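Local coordinates for coenzyme f420-dependent n5,n10-methylenetetrahydromethanopterin reductase (Methanopyrus kandleri, PDB 1EZW), which catalyses the reversible, coenzyme F420-dependent reduction of methylenetetrahydromethanopterin to methyltetrahydromethanopterin on the route from carbon dioxide to methane, at residues Ile114-Val125 and Tyr149-Gly157. Residues are numbered along the deposited sequence; the frame is centred on the assembly and turned at random. Where two conformers were deposited one is given.
Sequences IPIWNPEAEDEV and YEGKYVKTG
Trp117 and Val154 form a single beta bridge: Lys155 N gives a nearly straight bond to Trp117 O (3.1 Å, 166°), and Val154 CA adds a CA-H...O contact to the same atom. A weak bond from Trp117 N to Tyr153 O completes the backbone link. In the conformer given for Tyr153, the two aromatic side chains run side by side, Tyr153 CE1 lying 3.4 Å from Trp117 CD1, with the tyrosine ring at 80° to the five-membered ring of Trp117; Trp117 NE1 bonds to Pro68 O, as does Tyr153 OH in this conformer, which gives the pair a shared polar end.

Asn118 reaches across with CG anti to the backbone N (chi1 -175°), a torsion that carries ND2 to Gly151 O (2.9 Å, a weak, bent bond) and lays the amide against Lys155 CB. With an alanine here, Gly151 O is likely to lose this donor and a gap to open beside the lysine chain. Fully extended, Lys155 places NZ 3.3 Å from Glu120 OE2 in a salt bridge whose hydrogen bond is weak, extended to a network by Glu150. Lys152 instead bends at its last two torsions, passing Val125 to make a weak bond from NZ to Glu124 O, while one water joins Asp123 O to Lys152 O.

Farther out, the Glu133 carboxylate of helix 127-142 accepts the backbone N-H groups of Lys152, Tyr153 and Val154, and Trp117 packs on Tyr69 of the second subunit. Two consecutive type I turns, Pro115-Asn118 and Asn118-Ala121, are thus fastened to the later loop; the two irregular loops, one before and one after helix 127-142, form an excursion from this TIM barrel that reaches the subunit interface.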
ATOM      1  N   ILE A 114     -36.652   7.345  11.464  1.00 28.09           N
ATOM      2  CA  ILE A 114     -36.321   7.106  12.869  1.00 27.59           C
ATOM      3  C   ILE A 114     -35.269   8.104  13.368  1.00 26.44           C
ATOM      4  O   ILE A 114     -34.266   8.350  12.678  1.00 24.70           O
ATOM      5  CB  ILE A 114     -35.718   5.693  13.055  1.00 27.78           C
ATOM      6  CG1 ILE A 114     -36.662   4.621  12.501  1.00 30.16           C
ATOM      7  CG2 ILE A 114     -35.405   5.460  14.546  1.00 30.18           C
ATOM      8  CD1 ILE A 114     -36.037   3.245  12.365  1.00 31.25           C
ATOM      9  N   PRO A 115     -35.504   8.765  14.516  1.00 26.16           N
ATOM     10  CA  PRO A 115     -34.514   9.714  15.067  1.00 25.35           C
ATOM     11  C   PRO A 115     -33.518   8.780  15.778  1.00 25.07           C
ATOM     12  O   PRO A 115     -33.315   8.846  17.001  1.00 25.30           O
ATOM     13  CB  PRO A 115     -35.367  10.549  16.031  1.00 25.36           C
ATOM     14  CG  PRO A 115     -36.321   9.517  16.587  1.00 25.88           C
ATOM     15  CD  PRO A 115     -36.765   8.818  15.304  1.00 26.57           C
ATOM     16  N   ILE A 116     -32.882   7.912  14.982  0.50 23.68           N
ATOM     17  CA  ILE A 116     -31.972   6.890  15.497  0.50 23.09           C
ATOM     18  C   ILE A 116     -30.922   7.334  16.499  0.50 21.70           C
ATOM     19  O   ILE A 116     -30.692   6.659  17.505  0.50 23.30           O
ATOM     20  CB  ILE A 116     -31.225   6.146  14.337  0.50 23.95           C
ATOM     21  CG1 ILE A 116     -32.229   5.436  13.428  0.50 24.24           C
ATOM     22  CG2 ILE A 116     -30.228   5.110  14.930  0.50 24.17           C
ATOM     23  CD1 ILE A 116     -31.598   4.624  12.274  0.50 25.42           C
ATOM     24  N   TRP A 117     -30.312   8.479  16.247  1.00 20.19           N
ATOM     25  CA  TRP A 117     -29.226   8.945  17.103  1.00 21.16           C
ATOM     26  C   TRP A 117     -29.556  10.006  18.141  1.00 20.39           C
ATOM     27  O   TRP A 117     -28.670  10.681  18.669  1.00 20.42           O
ATOM     28  CB  TRP A 117     -28.022   9.376  16.245  1.00 20.04           C
ATOM     29  CG  TRP A 117     -27.611   8.332  15.204  1.00 18.37           C
ATOM     30  CD1 TRP A 117     -27.646   8.481  13.839  1.00 20.48           C
ATOM     31  CD2 TRP A 117     -27.156   6.984  15.443  1.00 18.91           C
ATOM     32  NE1 TRP A 117     -27.247   7.320  13.223  1.00 19.11           N
ATOM     33  CE2 TRP A 117     -26.943   6.388  14.178  1.00 20.10           C
ATOM     34  CE3 TRP A 117     -26.914   6.222  16.606  1.00 18.73           C
ATOM     35  CZ2 TRP A 117     -26.490   5.063  14.031  1.00 18.65           C
ATOM     36  CZ3 TRP A 117     -26.467   4.899  16.463  1.00 18.77           C
ATOM     37  CH2 TRP A 117     -26.257   4.338  15.172  1.00 19.99           C
ATOM     38  N   ASN A 118     -30.851  10.132  18.444  1.00 23.04           N
ATOM     39  CA  ASN A 118     -31.280  11.031  19.518  1.00 24.48           C
ATOM     40  C   ASN A 118     -32.191  10.110  20.357  1.00 25.97           C
ATOM     41  O   ASN A 118     -33.407  10.077  20.170  1.00 26.90           O
ATOM     42  CB  ASN A 118     -32.062  12.226  18.977  1.00 25.18           C
ATOM     43  CG  ASN A 118     -32.396  13.228  20.086  1.00 27.15           C
ATOM     44  OD1 ASN A 118     -32.293  12.888  21.245  1.00 31.02           O
ATOM     45  ND2 ASN A 118     -32.797  14.436  19.730  1.00 31.83           N
ATOM     46  N   PRO A 119     -31.597   9.345  21.286  1.00 28.82           N
ATOM     47  CA  PRO A 119     -32.264   8.391  22.167  1.00 30.48           C
ATOM     48  C   PRO A 119     -33.460   8.910  22.937  1.00 32.93           C
ATOM     49  O   PRO A 119     -34.388   8.149  23.214  1.00 34.64           O
ATOM     50  CB  PRO A 119     -31.127   7.921  23.080  1.00 32.22           C
ATOM     51  CG  PRO A 119     -29.947   7.970  22.121  1.00 31.64           C
ATOM     52  CD  PRO A 119     -30.151   9.361  21.591  1.00 29.37           C
ATOM     53  N   GLU A 120     -33.467  10.187  23.274  1.00 33.24           N
ATOM     54  CA  GLU A 120     -34.629  10.678  24.013  1.00 36.95           C
ATOM     55  C   GLU A 120     -35.769  11.138  23.127  1.00 37.09           C
ATOM     56  O   GLU A 120     -36.868  11.412  23.616  1.00 37.21           O
ATOM     57  CB  GLU A 120     -34.224  11.777  24.993  1.00 39.57           C
ATOM     58  CG  GLU A 120     -33.305  12.832  24.447  1.00 44.40           C
ATOM     59  CD  GLU A 120     -32.697  13.697  25.559  1.00 47.28           C
ATOM     60  OE1 GLU A 120     -33.413  14.560  26.117  1.00 49.55           O
ATOM     61  OE2 GLU A 120     -31.508  13.498  25.898  1.00 47.90           O
ATOM     62  N   ALA A 121     -35.537  11.207  21.821  1.00 35.23           N
ATOM     63  CA  ALA A 121     -36.595  11.634  20.902  1.00 35.02           C
ATOM     64  C   ALA A 121     -37.347  10.433  20.378  1.00 35.73           C
ATOM     65  O   ALA A 121     -36.823   9.316  20.350  1.00 35.63           O
ATOM     66  CB  ALA A 121     -35.993  12.431  19.729  1.00 35.20           C
ATOM     67  N   GLU A 122     -38.584  10.649  19.953  1.00 36.15           N
ATOM     68  CA  GLU A 122     -39.339   9.546  19.392  1.00 37.28           C
ATOM     69  C   GLU A 122     -39.987   9.990  18.102  1.00 36.02           C
ATOM     70  O   GLU A 122     -40.349   9.170  17.274  1.00 36.61           O
ATOM     71  CB  GLU A 122     -40.404   9.056  20.373  1.00 39.96           C
ATOM     72  CG  GLU A 122     -41.339  10.140  20.873  1.00 43.85           C
ATOM     73  CD  GLU A 122     -42.374   9.600  21.851  1.00 47.24           C
ATOM     74  OE1 GLU A 122     -41.972   8.940  22.841  1.00 48.49           O
ATOM     75  OE2 GLU A 122     -43.581   9.849  21.635  1.00 47.97           O
ATOM     76  N   ASP A 123     -40.119  11.300  17.933  1.00 35.58           N
ATOM     77  CA  ASP A 123     -40.744  11.856  16.739  1.00 34.96           C
ATOM     78  C   ASP A 123     -39.975  11.587  15.435  1.00 34.84           C
ATOM     79  O   ASP A 123     -38.740  11.725  15.379  1.00 32.13           O
ATOM     80  CB  ASP A 123     -40.879  13.368  16.896  1.00 34.48           C
ATOM     81  CG  ASP A 123     -41.773  13.751  18.057  1.00 36.31           C
ATOM     82  OD1 ASP A 123     -41.707  14.924  18.449  1.00 35.27           O
ATOM     83  OD2 ASP A 123     -42.537  12.882  18.553  1.00 35.38           O
ATOM     84  N   GLU A 124     -40.723  11.257  14.386  1.00 34.01           N
ATOM     85  CA  GLU A 124     -40.141  11.021  13.058  1.00 32.04           C
ATOM     86  C   GLU A 124     -39.433  12.265  12.564  1.00 31.28           C
ATOM     87  O   GLU A 124     -39.830  13.382  12.858  1.00 30.23           O
ATOM     88  CB  GLU A 124     -41.216  10.672  12.041  1.00 34.14           C
ATOM     89  CG  GLU A 124     -42.016   9.466  12.336  1.00 37.38           C
ATOM     90  CD  GLU A 124     -42.878   9.106  11.153  1.00 37.06           C
ATOM     91  OE1 GLU A 124     -43.356  10.027  10.460  1.00 37.59           O
ATOM     92  OE2 GLU A 124     -43.070   7.904  10.925  1.00 41.65           O
ATOM     93  N   VAL A 125     -38.399  12.067  11.752  1.00 28.86           N
ATOM     94  CA  VAL A 125     -37.613  13.167  11.235  1.00 28.67           C
ATOM     95  C   VAL A 125     -37.503  12.978   9.733  1.00 28.73           C
ATOM     96  O   VAL A 125     -37.250  11.860   9.259  1.00 29.21           O
ATOM     97  CB  VAL A 125     -36.169  13.142  11.840  1.00 29.45           C
ATOM     98  CG1 VAL A 125     -35.343  14.295  11.280  1.00 28.79           C
ATOM     99  CG2 VAL A 125     -36.217  13.242  13.349  1.00 30.42           C
ATOM    100  N   TYR A 149     -23.934  19.080  19.367  1.00 24.24           N
ATOM    101  CA  TYR A 149     -25.074  19.302  18.506  1.00 26.63           C
ATOM    102  C   TYR A 149     -26.316  18.596  18.990  1.00 26.93           C
ATOM    103  O   TYR A 149     -26.310  17.403  19.275  1.00 26.28           O
ATOM    104  CB  TYR A 149     -24.741  18.836  17.068  1.00 27.60           C
ATOM    105  CG  TYR A 149     -25.807  19.227  16.090  1.00 28.72           C
ATOM    106  CD1 TYR A 149     -25.900  20.529  15.636  1.00 32.10           C
ATOM    107  CD2 TYR A 149     -26.777  18.311  15.686  1.00 29.17           C
ATOM    108  CE1 TYR A 149     -26.940  20.929  14.786  1.00 33.81           C
ATOM    109  CE2 TYR A 149     -27.824  18.693  14.837  1.00 30.22           C
ATOM    110  CZ  TYR A 149     -27.894  20.002  14.393  1.00 33.94           C
ATOM    111  OH  TYR A 149     -28.894  20.395  13.532  1.00 35.41           O
ATOM    112  N   GLU A 150     -27.411  19.346  19.072  1.00 27.67           N
ATOM    113  CA  GLU A 150     -28.659  18.769  19.510  1.00 29.35           C
ATOM    114  C   GLU A 150     -29.701  19.006  18.432  1.00 29.36           C
ATOM    115  O   GLU A 150     -30.225  20.111  18.297  1.00 31.43           O
ATOM    116  CB  GLU A 150     -29.108  19.396  20.835  1.00 32.54           C
ATOM    117  CG  GLU A 150     -30.468  18.874  21.265  1.00 38.71           C
ATOM    118  CD  GLU A 150     -30.811  19.195  22.716  1.00 41.47           C
ATOM    119  OE1 GLU A 150     -31.958  18.893  23.120  1.00 45.43           O
ATOM    120  OE2 GLU A 150     -29.937  19.723  23.449  1.00 44.37           O
ATOM    121  N   GLY A 151     -30.004  17.976  17.656  1.00 27.21           N
ATOM    122  CA  GLY A 151     -30.982  18.151  16.597  1.00 27.54           C
ATOM    123  C   GLY A 151     -32.123  17.203  16.861  1.00 25.62           C
ATOM    124  O   GLY A 151     -32.240  16.675  17.973  1.00 27.93           O
ATOM    125  N   LYS A 152     -32.959  16.972  15.851  1.00 26.24           N
ATOM    126  CA  LYS A 152     -34.086  16.059  15.959  1.00 25.84           C
ATOM    127  C   LYS A 152     -33.682  14.621  15.700  1.00 24.71           C
ATOM    128  O   LYS A 152     -34.297  13.699  16.211  1.00 25.27           O
ATOM    129  CB  LYS A 152     -35.171  16.370  14.904  1.00 29.59           C
ATOM    130  CG  LYS A 152     -35.717  17.798  14.853  1.00 34.10           C
ATOM    131  CD  LYS A 152     -36.648  17.974  13.601  1.00 39.08           C
ATOM    132  CE  LYS A 152     -38.105  17.425  13.766  1.00 42.88           C
ATOM    133  NZ  LYS A 152     -38.369  15.963  14.003  1.00 44.46           N
ATOM    134  N   TYR A 153     -32.649  14.408  14.880  0.65 23.29           N
ATOM    135  CA  TYR A 153     -32.224  13.047  14.529  0.65 22.16           C
ATOM    136  C   TYR A 153     -30.952  12.626  15.276  0.65 20.81           C
ATOM    137  O   TYR A 153     -30.740  11.453  15.521  0.65 20.73           O
ATOM    138  CB  TYR A 153     -32.057  12.950  12.986  0.65 21.22           C
ATOM    139  CG  TYR A 153     -30.781  12.271  12.491  0.65 21.81           C
ATOM    140  CD1 TYR A 153     -30.748  10.901  12.193  0.65 21.11           C
ATOM    141  CD2 TYR A 153     -29.606  13.007  12.353  0.65 21.18           C
ATOM    142  CE1 TYR A 153     -29.562  10.288  11.766  0.65 22.01           C
ATOM    143  CE2 TYR A 153     -28.408  12.392  11.925  0.65 21.24           C
ATOM    144  CZ  TYR A 153     -28.403  11.050  11.639  0.65 19.43           C
ATOM    145  OH  TYR A 153     -27.196  10.474  11.242  0.65 19.86           O
ATOM    146  N   VAL A 154     -30.124  13.584  15.659  1.00 21.04           N
ATOM    147  CA  VAL A 154     -28.933  13.229  16.415  1.00 21.89           C
ATOM    148  C   VAL A 154     -28.729  14.258  17.505  1.00 22.74           C
ATOM    149  O   VAL A 154     -28.885  15.465  17.282  1.00 24.08           O
ATOM    150  CB  VAL A 154     -27.639  13.154  15.500  1.00 22.18           C
ATOM    151  CG1 VAL A 154     -27.386  14.482  14.775  1.00 20.60           C
ATOM    152  CG2 VAL A 154     -26.449  12.798  16.365  1.00 22.51           C
ATOM    153  N   LYS A 155     -28.417  13.767  18.699  1.00 22.97           N
ATOM    154  CA  LYS A 155     -28.093  14.634  19.819  1.00 23.63           C
ATOM    155  C   LYS A 155     -26.801  14.067  20.400  1.00 22.39           C
ATOM    156  O   LYS A 155     -26.753  12.933  20.832  1.00 23.61           O
ATOM    157  CB  LYS A 155     -29.202  14.652  20.889  1.00 24.33           C
ATOM    158  CG  LYS A 155     -28.788  15.519  22.090  1.00 27.93           C
ATOM    159  CD  LYS A 155     -29.891  15.547  23.183  1.00 31.60           C
ATOM    160  CE  LYS A 155     -29.393  16.351  24.397  1.00 35.58           C
ATOM    161  NZ  LYS A 155     -30.475  16.599  25.391  1.00 39.45           N
ATOM    162  N   THR A 156     -25.745  14.861  20.392  1.00 23.58           N
ATOM    163  CA  THR A 156     -24.472  14.388  20.931  1.00 23.60           C
ATOM    164  C   THR A 156     -24.262  14.934  22.333  1.00 24.22           C
ATOM    165  O   THR A 156     -25.048  15.777  22.822  1.00 24.01           O
ATOM    166  CB  THR A 156     -23.287  14.913  20.107  1.00 24.48           C
ATOM    167  OG1 THR A 156     -23.137  16.325  20.300  1.00 23.97           O
ATOM    168  CG2 THR A 156     -23.502  14.651  18.614  1.00 23.61           C
ATOM    169  N   GLY A 157     -23.231  14.418  22.993  1.00 24.44           N
ATOM    170  CA  GLY A 157     -22.796  14.958  24.266  1.00 23.86           C
ATOM    171  C   GLY A 157     -21.691  15.922  23.833  1.00 23.24           C
ATOM    172  O   GLY A 157     -21.748  16.485  22.742  1.00 24.41           O
TER
HETATM  173  O   HOH W   1     -37.088  13.721  16.527  1.00 28.24           O